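Side-chain contacts in MtVAO615 (Myceliophthora thermophila, PDB 6F72), which carries a bicovalently bound FAD and is probably an oxidoreductase that reacts rapidly with oxygen once reduced, although no substrate has been identified: residues 82-85 with 90-93; 183-188 with 251-256; 205-210 with 393-398; 339-344 with 350-355. All coordinates share one frame; numbering follows the deposited sequence.

Contact 1: residues 82-85 with 90-93; sequences SSWD and THVN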
loop_
_atom_site.group_PDB
_atom_site.type_symbol
_atom_site.label_atom_id
_atom_site.label_comp_id
_atom_site.label_asym_id
_atom_site.label_seq_id
_atom_site.Cartn_x
_atom_site.Cartn_y
_atom_site.Cartn_z
ATOM N N SER A 82 7.012 -22.501 -1.104
ATOM C CA SER A 82 8.188 -21.937 -0.440
ATOM C C SER A 82 8.235 -20.403 -0.378
ATOM O O SER A 82 8.916 -19.854 0.488
ATOM C CB SER A 82 9.471 -22.487 -1.053
ATOM O OG SER A 82 9.548 -22.134 -2.417
ATOM N N SER A 83 7.509 -19.721 -1.273
ATOM C CA SER A 83 7.488 -18.250 -1.306
ATOM C C SER A 83 6.086 -17.624 -1.252
ATOM O O SER A 83 5.931 -16.430 -1.539
ATOM C CB SER A 83 8.244 -17.750 -2.544
ATOM O OG SER A 83 9.595 -18.175 -2.514
ATOM N N TRP A 84 5.080 -18.418 -0.876
ATOM C CA TRP A 84 3.672 -17.984 -0.910
ATOM C C TRP A 84 3.355 -16.796 0.002
ATOM O O TRP A 84 2.511 -15.939 -0.332
ATOM C CB TRP A 84 2.746 -19.142 -0.563
ATOM C CG TRP A 84 1.315 -18.852 -0.857
ATOM C CD1 TRP A 84 0.362 -18.456 0.030
ATOM C CD2 TRP A 84 0.674 -18.914 -2.137
ATOM N NE1 TRP A 84 -0.843 -18.282 -0.605
ATOM C CE2 TRP A 84 -0.684 -18.548 -1.940
ATOM C CE3 TRP A 84 1.111 -19.251 -3.430
ATOM C CZ2 TRP A 84 -1.619 -18.523 -2.988
ATOM C CZ3 TRP A 84 0.183 -19.212 -4.484
ATOM C CH2 TRP A 84 -1.166 -18.846 -4.252
ATOM N N ASP A 85 4.033 -16.752 1.145
ATOM C CA ASP A 85 3.867 -15.659 2.118
ATOM C C ASP A 85 4.841 -14.479 1.906
ATOM O O ASP A 85 5.034 -13.649 2.802
ATOM C CB ASP A 85 3.947 -16.219 3.550
ATOM C CG ASP A 85 2.860 -17.244 3.846
ATOM O OD1 ASP A 85 1.780 -17.232 3.206
ATOM O OD2 ASP A 85 3.088 -18.063 4.744
ATOM N N THR A 90 5.977 -13.409 -9.198
ATOM C CA THR A 90 5.199 -14.583 -9.623
ATOM C C THR A 90 3.712 -14.437 -9.256
ATOM O O THR A 90 2.826 -14.598 -10.104
ATOM C CB THR A 90 5.821 -15.875 -9.026
ATOM O OG1 THR A 90 7.143 -16.033 -9.557
ATOM C CG2 THR A 90 5.007 -17.128 -9.376
ATOM N N HIS A 91 3.461 -14.110 -7.994
ATOM C CA HIS A 91 2.121 -13.906 -7.480
ATOM C C HIS A 91 1.451 -12.647 -8.040
ATOM O O HIS A 91 0.248 -12.643 -8.362
ATOM C CB HIS A 91 2.202 -13.803 -5.970
ATOM C CG HIS A 91 1.124 -14.552 -5.260
ATOM N ND1 HIS A 91 1.301 -15.085 -4.002
ATOM C CD2 HIS A 91 -0.142 -14.863 -5.636
ATOM C CE1 HIS A 91 0.183 -15.681 -3.625
ATOM N NE2 HIS A 91 -0.707 -15.565 -4.600
ATOM N N VAL A 92 2.243 -11.581 -8.145
ATOM C CA VAL A 92 1.774 -10.326 -8.691
ATOM C C VAL A 92 1.388 -10.489 -10.173
ATOM O O VAL A 92 0.487 -9.792 -10.643
ATOM C CB VAL A 92 2.816 -9.195 -8.467
ATOM C CG1 VAL A 92 2.568 -8.012 -9.379
ATOM C CG2 VAL A 92 2.790 -8.729 -7.017
ATOM N N ASN A 93 2.036 -11.436 -10.871
ATOM C CA ASN A 93 1.812 -11.664 -12.307
ATOM C C ASN A 93 0.535 -12.435 -12.627
ATOM O O ASN A 93 0.130 -12.512 -13.789
ATOM C CB ASN A 93 3.008 -12.378 -12.941
ATOM C CG ASN A 93 4.180 -11.451 -13.223
ATOM O OD1 ASN A 93 4.106 -10.234 -13.061
ATOM N ND2 ASN A 93 5.282 -12.044 -13.650
#
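Trp-84 and His-91 carry this contact with their rings. CE1 and NE2 of the imidazole come in over one face of the indole, above its six-membered ring. His-91 CE1 stands 3.2 Å above the indole plane, displaced toward the rim. The two closest atoms are His-91 NE2 and Trp-84 CH2, 3.3 Å apart. Ring centroids are 4.0 Å apart and the planes meet obliquely, at 47°. The imidazole is also bounded in its own plane, where the carbonyl oxygen of Trp-84 lies at its edge.

The contact folds the loop that follows helix 74-81 back on the short helix 89-92, with the His-91 side chain about 10 Å from the FAD. Both residues are buried.

Trp-84 has CG anti to its own nitrogen (chi1 -168°), which swings the indole beside the approaching histidine. Its polar end is tied down elsewhere, as NE1 is hydrogen-bonded to Gln-104 OE1. Pro-110 also packs on this side chain. A leucine in place of Trp-84 would probably leave His-91 without its aromatic cover and Gln-104 without its NE1 partner. Next in the chain, Asp-85 anchors the loop through OD1, which is hydrogen-bonded to Trp-484 NE1 and Gln-101 NE2. On the helix side, His-91 N is bonded to Thr-88 OG1, and the imidazole touches Gln-60 and Asp-97.

Contact 2: residues 183-188 with 251-256; sequences KNYKAP and VLEWEV
The phenol of Tyr-185 meets two neighbouring residues of strand 251-257 in two different ways, Leu-252 over its face and Glu-253 at its edge. Leu-252 CD1 is 3.5 Å from the centroid of the Tyr-185 ring and 4° off its normal, a well-centred CH-pi contact. The two side chains run past each other in opposite senses, so the methyl lies over the middle of the ring while Leu-252 CB lies near the hydroxyl.

Glu-253 arrives near the plane of the ring. Tyr-185 OH donates a short hydrogen bond of 2.6 Å to Glu-253 OE2, which accepts with its anti lone pair. The carboxylate is turned 55° from the ring.

Leu-252 and Glu-253 can both point toward the tyrosine because they form a classic beta bulge opposite Thr-293 of strand 288-298. The bulge belongs to the antiparallel sheet of the PCMH-type FAD-binding domain. Strand 179-186, which carries Tyr-185, is part of the same curled sheet.

At the polar end, a water donates to Tyr-185 OH at 2.7 Å and to Leu-252 O at 2.9 Å. The phenol oxygen therefore gives one bond and receives another, which should fix the direction of the hydroxyl. A phenylalanine in place of Tyr-185 could keep the methyl over its face, but Glu-253 OE2 and the water would probably each lose a partner.

Tyr-190 touches both Tyr-185 and Leu-252, and Leu-252 also packs on Arg-295. The Glu-253 side chain touches Thr-267 and Thr-293.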
loop_
_atom_site.group_PDB
_atom_site.type_symbol
_atom_site.label_atom_id
_atom_site.label_comp_id
_atom_site.label_asym_id
_atom_site.label_seq_id
_atom_site.Cartn_x
_atom_site.Cartn_y
_atom_site.Cartn_z
ATOM N N LYS A 183 11.739 15.755 -19.674
ATOM C CA LYS A 183 12.896 16.557 -19.248
ATOM C C LYS A 183 12.519 17.928 -18.683
ATOM O O LYS A 183 13.144 18.399 -17.722
ATOM C CB LYS A 183 13.878 16.723 -20.411
ATOM C CG LYS A 183 15.254 17.250 -20.017
ATOM C CD LYS A 183 16.194 17.182 -21.208
ATOM C CE LYS A 183 17.508 17.887 -20.927
ATOM N NZ LYS A 183 18.442 17.722 -22.080
ATOM N N ASN A 184 11.495 18.543 -19.274
ATOM C CA ASN A 184 11.070 19.903 -18.923
ATOM C C ASN A 184 9.556 20.035 -18.815
ATOM O O ASN A 184 8.912 20.726 -19.630
ATOM C CB ASN A 184 11.620 20.914 -19.930
ATOM C CG ASN A 184 13.136 21.016 -19.894
ATOM O OD1 ASN A 184 13.742 21.151 -18.825
ATOM N ND2 ASN A 184 13.757 20.969 -21.069
ATOM N N TYR A 185 8.993 19.368 -17.805
ATOM C CA TYR A 185 7.608 19.614 -17.421
ATOM C C TYR A 185 7.453 21.095 -17.074
ATOM O O TYR A 185 8.246 21.641 -16.303
ATOM C CB TYR A 185 7.179 18.749 -16.234
ATOM C CG TYR A 185 5.685 18.722 -16.079
ATOM C CD1 TYR A 185 5.022 19.675 -15.297
ATOM C CD2 TYR A 185 4.922 17.755 -16.730
ATOM C CE1 TYR A 185 3.638 19.654 -15.164
ATOM C CE2 TYR A 185 3.542 17.727 -16.607
ATOM C CZ TYR A 185 2.903 18.673 -15.821
ATOM O OH TYR A 185 1.539 18.644 -15.693
ATOM N N LYS A 186 6.449 21.729 -17.678
ATOM C CA LYS A 186 6.218 23.158 -17.540
ATOM C C LYS A 186 4.802 23.407 -17.077
ATOM O O LYS A 186 3.834 23.161 -17.809
ATOM C CB LYS A 186 6.462 23.899 -18.858
ATOM C CG LYS A 186 7.916 24.082 -19.236
ATOM C CD LYS A 186 8.009 24.494 -20.703
ATOM C CE LYS A 186 9.328 24.045 -21.325
ATOM N NZ LYS A 186 10.415 25.041 -21.059
ATOM N N ALA A 187 4.709 23.882 -15.841
ATOM C CA ALA A 187 3.464 24.265 -15.211
ATOM C C ALA A 187 3.790 25.453 -14.298
ATOM O O ALA A 187 4.953 25.621 -13.907
ATOM C CB ALA A 187 2.914 23.099 -14.404
ATOM N N PRO A 188 2.783 26.285 -13.950
ATOM C CA PRO A 188 3.062 27.384 -12.998
ATOM C C PRO A 188 3.602 26.884 -11.641
ATOM O O PRO A 188 4.513 27.499 -11.076
ATOM C CB PRO A 188 1.695 28.048 -12.822
ATOM C CG PRO A 188 0.940 27.694 -14.059
ATOM C CD PRO A 188 1.386 26.320 -14.434
ATOM N N VAL A 251 2.370 14.188 -7.459
ATOM C CA VAL A 251 1.534 13.971 -8.632
ATOM C C VAL A 251 1.303 15.271 -9.389
ATOM O O VAL A 251 0.937 16.311 -8.799
ATOM C CB VAL A 251 0.181 13.295 -8.310
ATOM C CG1 VAL A 251 -0.566 12.970 -9.604
ATOM C CG2 VAL A 251 0.399 12.008 -7.554
ATOM N N LEU A 252 1.527 15.206 -10.703
ATOM C CA LEU A 252 1.249 16.336 -11.582
ATOM C C LEU A 252 -0.078 16.149 -12.311
ATOM O O LEU A 252 -0.875 17.077 -12.403
ATOM C CB LEU A 252 2.403 16.567 -12.563
ATOM C CG LEU A 252 3.804 16.757 -11.981
ATOM C CD1 LEU A 252 4.831 16.673 -13.094
ATOM C CD2 LEU A 252 3.920 18.091 -11.242
ATOM N N GLU A 253 -0.301 14.940 -12.829
ATOM C CA GLU A 253 -1.460 14.616 -13.662
ATOM C C GLU A 253 -1.900 13.204 -13.390
ATOM O O GLU A 253 -1.064 12.367 -13.080
ATOM C CB GLU A 253 -1.092 14.702 -15.141
ATOM C CG GLU A 253 -0.785 16.124 -15.584
ATOM C CD GLU A 253 -0.454 16.237 -17.056
ATOM O OE1 GLU A 253 -1.152 15.602 -17.877
ATOM O OE2 GLU A 253 0.487 16.989 -17.377
ATOM N N TRP A 254 -3.211 12.978 -13.500
ATOM C CA TRP A 254 -3.822 11.650 -13.533
ATOM C C TRP A 254 -4.523 11.532 -14.871
ATOM O O TRP A 254 -5.312 12.409 -15.236
ATOM C CB TRP A 254 -4.886 11.479 -12.447
ATOM C CG TRP A 254 -4.370 11.481 -11.037
ATOM C CD1 TRP A 254 -4.498 12.494 -10.111
ATOM C CD2 TRP A 254 -3.663 10.425 -10.385
ATOM N NE1 TRP A 254 -3.903 12.127 -8.924
ATOM C CE2 TRP A 254 -3.379 10.864 -9.064
ATOM C CE3 TRP A 254 -3.223 9.143 -10.790
ATOM C CZ2 TRP A 254 -2.686 10.068 -8.146
ATOM C CZ3 TRP A 254 -2.522 8.362 -9.879
ATOM C CH2 TRP A 254 -2.268 8.822 -8.569
ATOM N N GLU A 255 -4.246 10.443 -15.582
ATOM C CA GLU A 255 -5.013 10.076 -16.757
ATOM C C GLU A 255 -5.949 8.942 -16.348
ATOM O O GLU A 255 -5.517 7.962 -15.753
ATOM C CB GLU A 255 -4.076 9.655 -17.882
ATOM C CG GLU A 255 -4.787 9.229 -19.160
ATOM C CD GLU A 255 -3.913 8.409 -20.081
ATOM O OE1 GLU A 255 -2.724 8.183 -19.761
ATOM O OE2 GLU A 255 -4.426 7.984 -21.144
ATOM N N VAL A 256 -7.234 9.123 -16.638
ATOM C CA VAL A 256 -8.303 8.289 -16.102
ATOM C C VAL A 256 -9.397 7.974 -17.117
ATOM O O VAL A 256 -9.526 8.650 -18.136
ATOM C CB VAL A 256 -8.992 8.915 -14.838
ATOM C CG1 VAL A 256 -7.979 9.396 -13.811
ATOM C CG2 VAL A 256 -9.986 10.016 -15.202
HETATM O O HOH W 1 -0.060 19.487 -13.729
#

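Contact 3: residues 205-210 with 393-398; sequences EAYAMA and DHFFTY
Aromatic contact dominates here. Tyr-207 turns an edge of its ring to the face of Phe-395 in a T-shaped pair. The centroids are 4.7 Å apart and the planes are inclined at 58°, so the T is tilted. Tyr-207 CE2 makes the touch, 3.5 Å above the Phe-395 plane and over its centre. Phe-395 has CG anti to its own nitrogen (chi1 -171°), which extends the ring from its helix across the path of the tyrosine.

Apolar packing widens the patch. Phe-396 CE2 comes to 4.3 Å from Tyr-207 CD2, a looser approach near the plane of the tyrosine ring. Phe-396 also lays its face over Phe-395 CD1, so the two phenylalanines brace each other. Beyond the two segments Phe-396 touches Pro-223, and Tyr-207 touches Ile-217.

The polar bonds are made within one helix or to residues elsewhere. Tyr-207 OH is hydrogen-bonded to the carbonyl oxygen of Gly-220, which anchors the far end of the ring. In helix 391-399, Asp-393 O accepts from both Thr-397 N and Thr-397 OG1, which reach it from opposite faces of the carbonyl plane.

Helix 203-212 belongs to the FAD-binding domain. Helix 391-399 packs through Asp-393 and His-394 on strand 382-388 of the seven-stranded sheet. With the side chain of Phe-395 about 7 Å from the FAD, this is consistent with the interface between flavin and substrate domains of the VAO fold.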
loop_
_atom_site.group_PDB
_atom_site.type_symbol
_atom_site.label_atom_id
_atom_site.label_comp_id
_atom_site.label_asym_id
_atom_site.label_seq_id
_atom_site.Cartn_x
_atom_site.Cartn_y
_atom_site.Cartn_z
ATOM N N GLU A 205 10.261 -0.912 -11.188
ATOM C CA GLU A 205 10.226 -0.366 -12.536
ATOM C C GLU A 205 10.394 1.157 -12.511
ATOM O O GLU A 205 11.220 1.705 -13.257
ATOM C CB GLU A 205 8.941 -0.805 -13.256
ATOM C CG GLU A 205 9.011 -2.251 -13.758
ATOM C CD GLU A 205 7.659 -2.936 -13.908
ATOM O OE1 GLU A 205 6.641 -2.427 -13.385
ATOM O OE2 GLU A 205 7.616 -4.000 -14.556
ATOM N N ALA A 206 9.637 1.827 -11.638
ATOM C CA ALA A 206 9.784 3.270 -11.422
ATOM C C ALA A 206 11.229 3.653 -11.058
ATOM O O ALA A 206 11.758 4.627 -11.597
ATOM C CB ALA A 206 8.804 3.761 -10.363
ATOM N N TYR A 207 11.872 2.864 -10.194
ATOM C CA TYR A 207 13.247 3.136 -9.737
ATOM C C TYR A 207 14.297 2.902 -10.805
ATOM O O TYR A 207 15.231 3.701 -10.920
ATOM C CB TYR A 207 13.613 2.326 -8.484
ATOM C CG TYR A 207 12.744 2.589 -7.269
ATOM C CD1 TYR A 207 12.029 3.791 -7.127
ATOM C CD2 TYR A 207 12.648 1.641 -6.250
ATOM C CE1 TYR A 207 11.229 4.026 -6.022
ATOM C CE2 TYR A 207 11.850 1.871 -5.132
ATOM C CZ TYR A 207 11.147 3.059 -5.025
ATOM O OH TYR A 207 10.360 3.297 -3.925
ATOM N N ALA A 208 14.150 1.812 -11.568
ATOM C CA ALA A 208 15.009 1.541 -12.726
ATOM C C ALA A 208 14.923 2.688 -13.742
ATOM O O ALA A 208 15.953 3.151 -14.240
ATOM C CB ALA A 208 14.662 0.198 -13.375
ATOM N N MET A 209 13.700 3.155 -14.003
ATOM C CA MET A 209 13.435 4.224 -14.960
ATOM C C MET A 209 13.990 5.582 -14.500
ATOM O O MET A 209 14.640 6.288 -15.279
ATOM C CB MET A 209 11.933 4.296 -15.269
ATOM C CG MET A 209 11.552 5.346 -16.295
ATOM S SD MET A 209 10.965 6.859 -15.518
ATOM C CE MET A 209 11.102 8.009 -16.884
ATOM N N ALA A 210 13.730 5.934 -13.240
ATOM C CA ALA A 210 14.249 7.172 -12.670
ATOM C C ALA A 210 15.775 7.162 -12.618
ATOM O O ALA A 210 16.401 8.147 -13.023
ATOM C CB ALA A 210 13.649 7.448 -11.290
ATOM N N ASP A 393 20.980 2.348 -5.639
ATOM C CA ASP A 393 21.953 1.583 -4.849
ATOM C C ASP A 393 21.665 1.569 -3.373
ATOM O O ASP A 393 21.713 0.506 -2.758
ATOM C CB ASP A 393 23.369 2.102 -5.070
ATOM C CG ASP A 393 23.930 1.699 -6.408
ATOM O OD1 ASP A 393 23.206 1.067 -7.214
ATOM O OD2 ASP A 393 25.109 2.022 -6.652
ATOM N N HIS A 394 21.376 2.749 -2.813
ATOM C CA HIS A 394 20.998 2.884 -1.399
ATOM C C HIS A 394 19.761 2.054 -1.074
ATOM O O HIS A 394 19.774 1.280 -0.107
ATOM C CB HIS A 394 20.769 4.351 -1.026
ATOM C CG HIS A 394 20.108 4.544 0.303
ATOM N ND1 HIS A 394 20.812 4.575 1.486
ATOM C CD2 HIS A 394 18.806 4.730 0.633
ATOM C CE1 HIS A 394 19.974 4.771 2.488
ATOM N NE2 HIS A 394 18.751 4.864 2.000
ATOM N N PHE A 395 18.712 2.227 -1.884
ATOM C CA PHE A 395 17.454 1.514 -1.707
ATOM C C PHE A 395 17.657 -0.003 -1.614
ATOM O O PHE A 395 17.193 -0.635 -0.660
ATOM C CB PHE A 395 16.457 1.849 -2.825
ATOM C CG PHE A 395 15.084 1.305 -2.574
ATOM C CD1 PHE A 395 14.753 0.005 -2.955
ATOM C CD2 PHE A 395 14.127 2.076 -1.912
ATOM C CE1 PHE A 395 13.490 -0.517 -2.688
ATOM C CE2 PHE A 395 12.856 1.571 -1.656
ATOM C CZ PHE A 395 12.541 0.265 -2.037
ATOM N N PHE A 396 18.354 -0.573 -2.600
ATOM C CA PHE A 396 18.487 -2.031 -2.679
ATOM C C PHE A 396 19.586 -2.636 -1.800
ATOM O O PHE A 396 19.569 -3.848 -1.547
ATOM C CB PHE A 396 18.521 -2.526 -4.138
ATOM C CG PHE A 396 17.178 -2.449 -4.825
ATOM C CD1 PHE A 396 16.126 -3.298 -4.446
ATOM C CD2 PHE A 396 16.944 -1.516 -5.831
ATOM C CE1 PHE A 396 14.882 -3.222 -5.072
ATOM C CE2 PHE A 396 15.702 -1.438 -6.459
ATOM C CZ PHE A 396 14.672 -2.291 -6.082
ATOM N N THR A 397 20.502 -1.800 -1.302
ATOM C CA THR A 397 21.403 -2.214 -0.221
ATOM C C THR A 397 20.556 -2.598 0.995
ATOM O O THR A 397 20.732 -3.683 1.557
ATOM C CB THR A 397 22.399 -1.105 0.186
ATOM O OG1 THR A 397 23.095 -0.636 -0.969
ATOM C CG2 THR A 397 23.425 -1.629 1.196
ATOM N N TYR A 398 19.619 -1.718 1.359
ATOM C CA TYR A 398 18.823 -1.874 2.579
ATOM C C TYR A 398 17.514 -2.655 2.435
ATOM O O TYR A 398 17.064 -3.291 3.406
ATOM C CB TYR A 398 18.587 -0.508 3.242
ATOM C CG TYR A 398 19.880 0.092 3.757
ATOM C CD1 TYR A 398 20.474 -0.379 4.941
ATOM C CD2 TYR A 398 20.536 1.093 3.042
ATOM C CE1 TYR A 398 21.673 0.152 5.402
ATOM C CE2 TYR A 398 21.737 1.629 3.496
ATOM C CZ TYR A 398 22.296 1.155 4.673
ATOM O OH TYR A 398 23.478 1.684 5.114
#

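Contact 4: residues 339-344 with 350-355; sequences SFTYSV and TAYGTM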
loop_
_atom_site.group_PDB
_atom_site.type_symbol
_atom_site.label_atom_id
_atom_site.label_comp_id
_atom_site.label_asym_id
_atom_site.label_seq_id
_atom_site.Cartn_x
_atom_site.Cartn_y
_atom_site.Cartn_z
ATOM N N SER A 339 15.471 10.270 6.837
ATOM C CA SER A 339 14.489 9.367 7.432
ATOM C C SER A 339 15.121 8.149 8.083
ATOM O O SER A 339 16.221 7.721 7.695
ATOM C CB SER A 339 13.492 8.890 6.383
ATOM O OG SER A 339 14.140 8.071 5.424
ATOM N N PHE A 340 14.409 7.594 9.068
ATOM C CA PHE A 340 14.686 6.254 9.581
ATOM C C PHE A 340 13.512 5.347 9.312
ATOM O O PHE A 340 12.366 5.684 9.628
ATOM C CB PHE A 340 14.980 6.269 11.083
ATOM C CG PHE A 340 16.424 6.489 11.416
ATOM C CD1 PHE A 340 17.404 5.573 11.001
ATOM C CD2 PHE A 340 16.816 7.603 12.165
ATOM C CE1 PHE A 340 18.746 5.778 11.318
ATOM C CE2 PHE A 340 18.154 7.815 12.489
ATOM C CZ PHE A 340 19.120 6.904 12.059
ATOM N N THR A 341 13.810 4.208 8.691
ATOM C CA THR A 341 12.893 3.081 8.651
ATOM C C THR A 341 13.458 2.024 9.614
ATOM O O THR A 341 14.656 1.712 9.584
ATOM C CB THR A 341 12.621 2.606 7.194
ATOM O OG1 THR A 341 11.529 1.679 7.183
ATOM C CG2 THR A 341 13.851 1.956 6.515
ATOM N N TYR A 342 12.614 1.533 10.520
ATOM C CA TYR A 342 13.097 0.693 11.592
ATOM C C TYR A 342 12.124 -0.390 12.064
ATOM O O TYR A 342 10.912 -0.287 11.863
ATOM C CB TYR A 342 13.598 1.529 12.776
ATOM C CG TYR A 342 12.586 2.445 13.398
ATOM C CD1 TYR A 342 12.318 3.690 12.837
ATOM C CD2 TYR A 342 11.912 2.084 14.570
ATOM C CE1 TYR A 342 11.391 4.547 13.400
ATOM C CE2 TYR A 342 10.988 2.946 15.154
ATOM C CZ TYR A 342 10.738 4.175 14.558
ATOM O OH TYR A 342 9.821 5.033 15.087
ATOM N N SER A 343 12.695 -1.425 12.678
ATOM C CA SER A 343 11.964 -2.533 13.277
ATOM C C SER A 343 11.989 -2.367 14.791
ATOM O O SER A 343 13.055 -2.183 15.389
ATOM C CB SER A 343 12.621 -3.850 12.887
ATOM O OG SER A 343 11.868 -4.947 13.366
ATOM N N VAL A 344 10.807 -2.388 15.397
ATOM C CA VAL A 344 10.683 -2.283 16.851
ATOM C C VAL A 344 10.367 -3.687 17.387
ATOM O O VAL A 344 9.262 -4.192 17.191
ATOM C CB VAL A 344 9.578 -1.280 17.288
ATOM C CG1 VAL A 344 9.515 -1.155 18.810
ATOM C CG2 VAL A 344 9.780 0.098 16.667
ATOM N N THR A 350 16.159 -2.179 15.210
ATOM C CA THR A 350 17.058 -2.162 14.064
ATOM C C THR A 350 16.549 -1.129 13.090
ATOM O O THR A 350 15.420 -1.234 12.608
ATOM C CB THR A 350 17.135 -3.545 13.381
ATOM O OG1 THR A 350 17.517 -4.526 14.350
ATOM C CG2 THR A 350 18.163 -3.533 12.245
ATOM N N ALA A 351 17.389 -0.141 12.799
ATOM C CA ALA A 351 17.014 0.969 11.939
ATOM C C ALA A 351 17.920 1.067 10.747
ATOM O O ALA A 351 19.121 0.810 10.847
ATOM C CB ALA A 351 17.042 2.271 12.718
ATOM N N TYR A 352 17.320 1.447 9.623
ATOM C CA TYR A 352 18.045 1.810 8.412
ATOM C C TYR A 352 17.839 3.282 8.121
ATOM O O TYR A 352 16.700 3.748 8.008
ATOM C CB TYR A 352 17.564 0.991 7.218
ATOM C CG TYR A 352 17.613 -0.514 7.383
ATOM C CD1 TYR A 352 18.730 -1.155 7.954
ATOM C CD2 TYR A 352 16.556 -1.313 6.918
ATOM C CE1 TYR A 352 18.772 -2.544 8.083
ATOM C CE2 TYR A 352 16.595 -2.705 7.026
ATOM C CZ TYR A 352 17.702 -3.309 7.611
ATOM O OH TYR A 352 17.743 -4.684 7.717
ATOM N N GLY A 353 18.950 4.002 8.021
ATOM C CA GLY A 353 18.931 5.441 7.774
ATOM C C GLY A 353 19.058 5.825 6.314
ATOM O O GLY A 353 19.809 5.197 5.568
ATOM N N THR A 354 18.332 6.876 5.931
ATOM C CA THR A 354 18.359 7.437 4.578
ATOM C C THR A 354 18.655 8.940 4.676
ATOM O O THR A 354 17.864 9.716 5.221
ATOM C CB THR A 354 17.030 7.178 3.845
ATOM O OG1 THR A 354 16.835 5.762 3.719
ATOM C CG2 THR A 354 17.020 7.823 2.460
ATOM N N MET A 355 19.814 9.324 4.152
ATOM C CA MET A 355 20.340 10.673 4.324
ATOM C C MET A 355 20.759 11.285 2.973
ATOM O O MET A 355 21.957 11.356 2.669
ATOM C CB MET A 355 21.493 10.651 5.346
ATOM C CG MET A 355 21.055 10.288 6.763
ATOM S SD MET A 355 22.370 9.736 7.868
ATOM C CE MET A 355 22.527 8.018 7.368
HETATM O O HOH W 2 15.267 5.025 5.900
#
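Phe-340 reaches across to strand 348-356 and lies against Gly-353 and Ala-351. Its CE1 is 3.6 Å from Gly-353 CA, and CD1 is 3.7 Å from Ala-351 CB. A beta carbon at Gly-353 would probably lie tight against Phe-340 CE1. Tyr-342 behaves differently. Its CG lies between the backbone nitrogen and the carbonyl carbon (chi1 59°), a torsion that carries the ring away from strand 348-356. Only its CB stays close, 3.5 Å from Ala-351 CB. The rings of Phe-340 and Tyr-342 go to Phe-326 of helix 316-335, which covers this face.

The two strands form an antiparallel beta hairpin in the middle of a seven-stranded sheet. Six backbone hydrogen bonds of 2.7 to 3.1 Å hold Ser-339, Thr-341 and Ser-343 N and O to those of Thr-354, Tyr-352 and Thr-350.

The other face carries Ser-339, Thr-341, Ser-343, Thr-350, Tyr-352 and Thr-354. Thr-341 has OG1 anti to its nitrogen (chi1 -169°) and hydrogen-bonded to Asp-451 OD1. This turns its CG2 to the edge of the Tyr-352 ring, 3.9 Å from Tyr-352 CB. Ser-339 OG packs 3.4 Å from Thr-354 CB and is hydrogen-bonded to Ile-239 O. A water bridges the strands, donating to Tyr-352 O at 2.9 Å and, at longer range, to Ser-339 OG. It also bonds Thr-354 OG1. That hydroxyl has a further partner in His-394 NE2.

Overall arrangement
Along the chain, contact 1 comes first and is complete before the others begin. Contacts 2 and 3 interleave, and both segments of contact 4 fall between the two segments of contact 3. Contact 2 lies in the curled antiparallel sheet of the FAD-binding domain, and contact 4 in the seven-stranded sheet, with centres about 32 Å apart. Contact 3 lies between them and couples helix 203-212 to helix 391-399. Its Tyr-398 and His-394 touch contact 4 directly. Contact 1 has its centre about 21 Å from that of contact 3, nearest atoms about 7 Å apart, without touching. Contacts 1, 3 and 4 all have side chains within about 10 Å of the flavin cofactor.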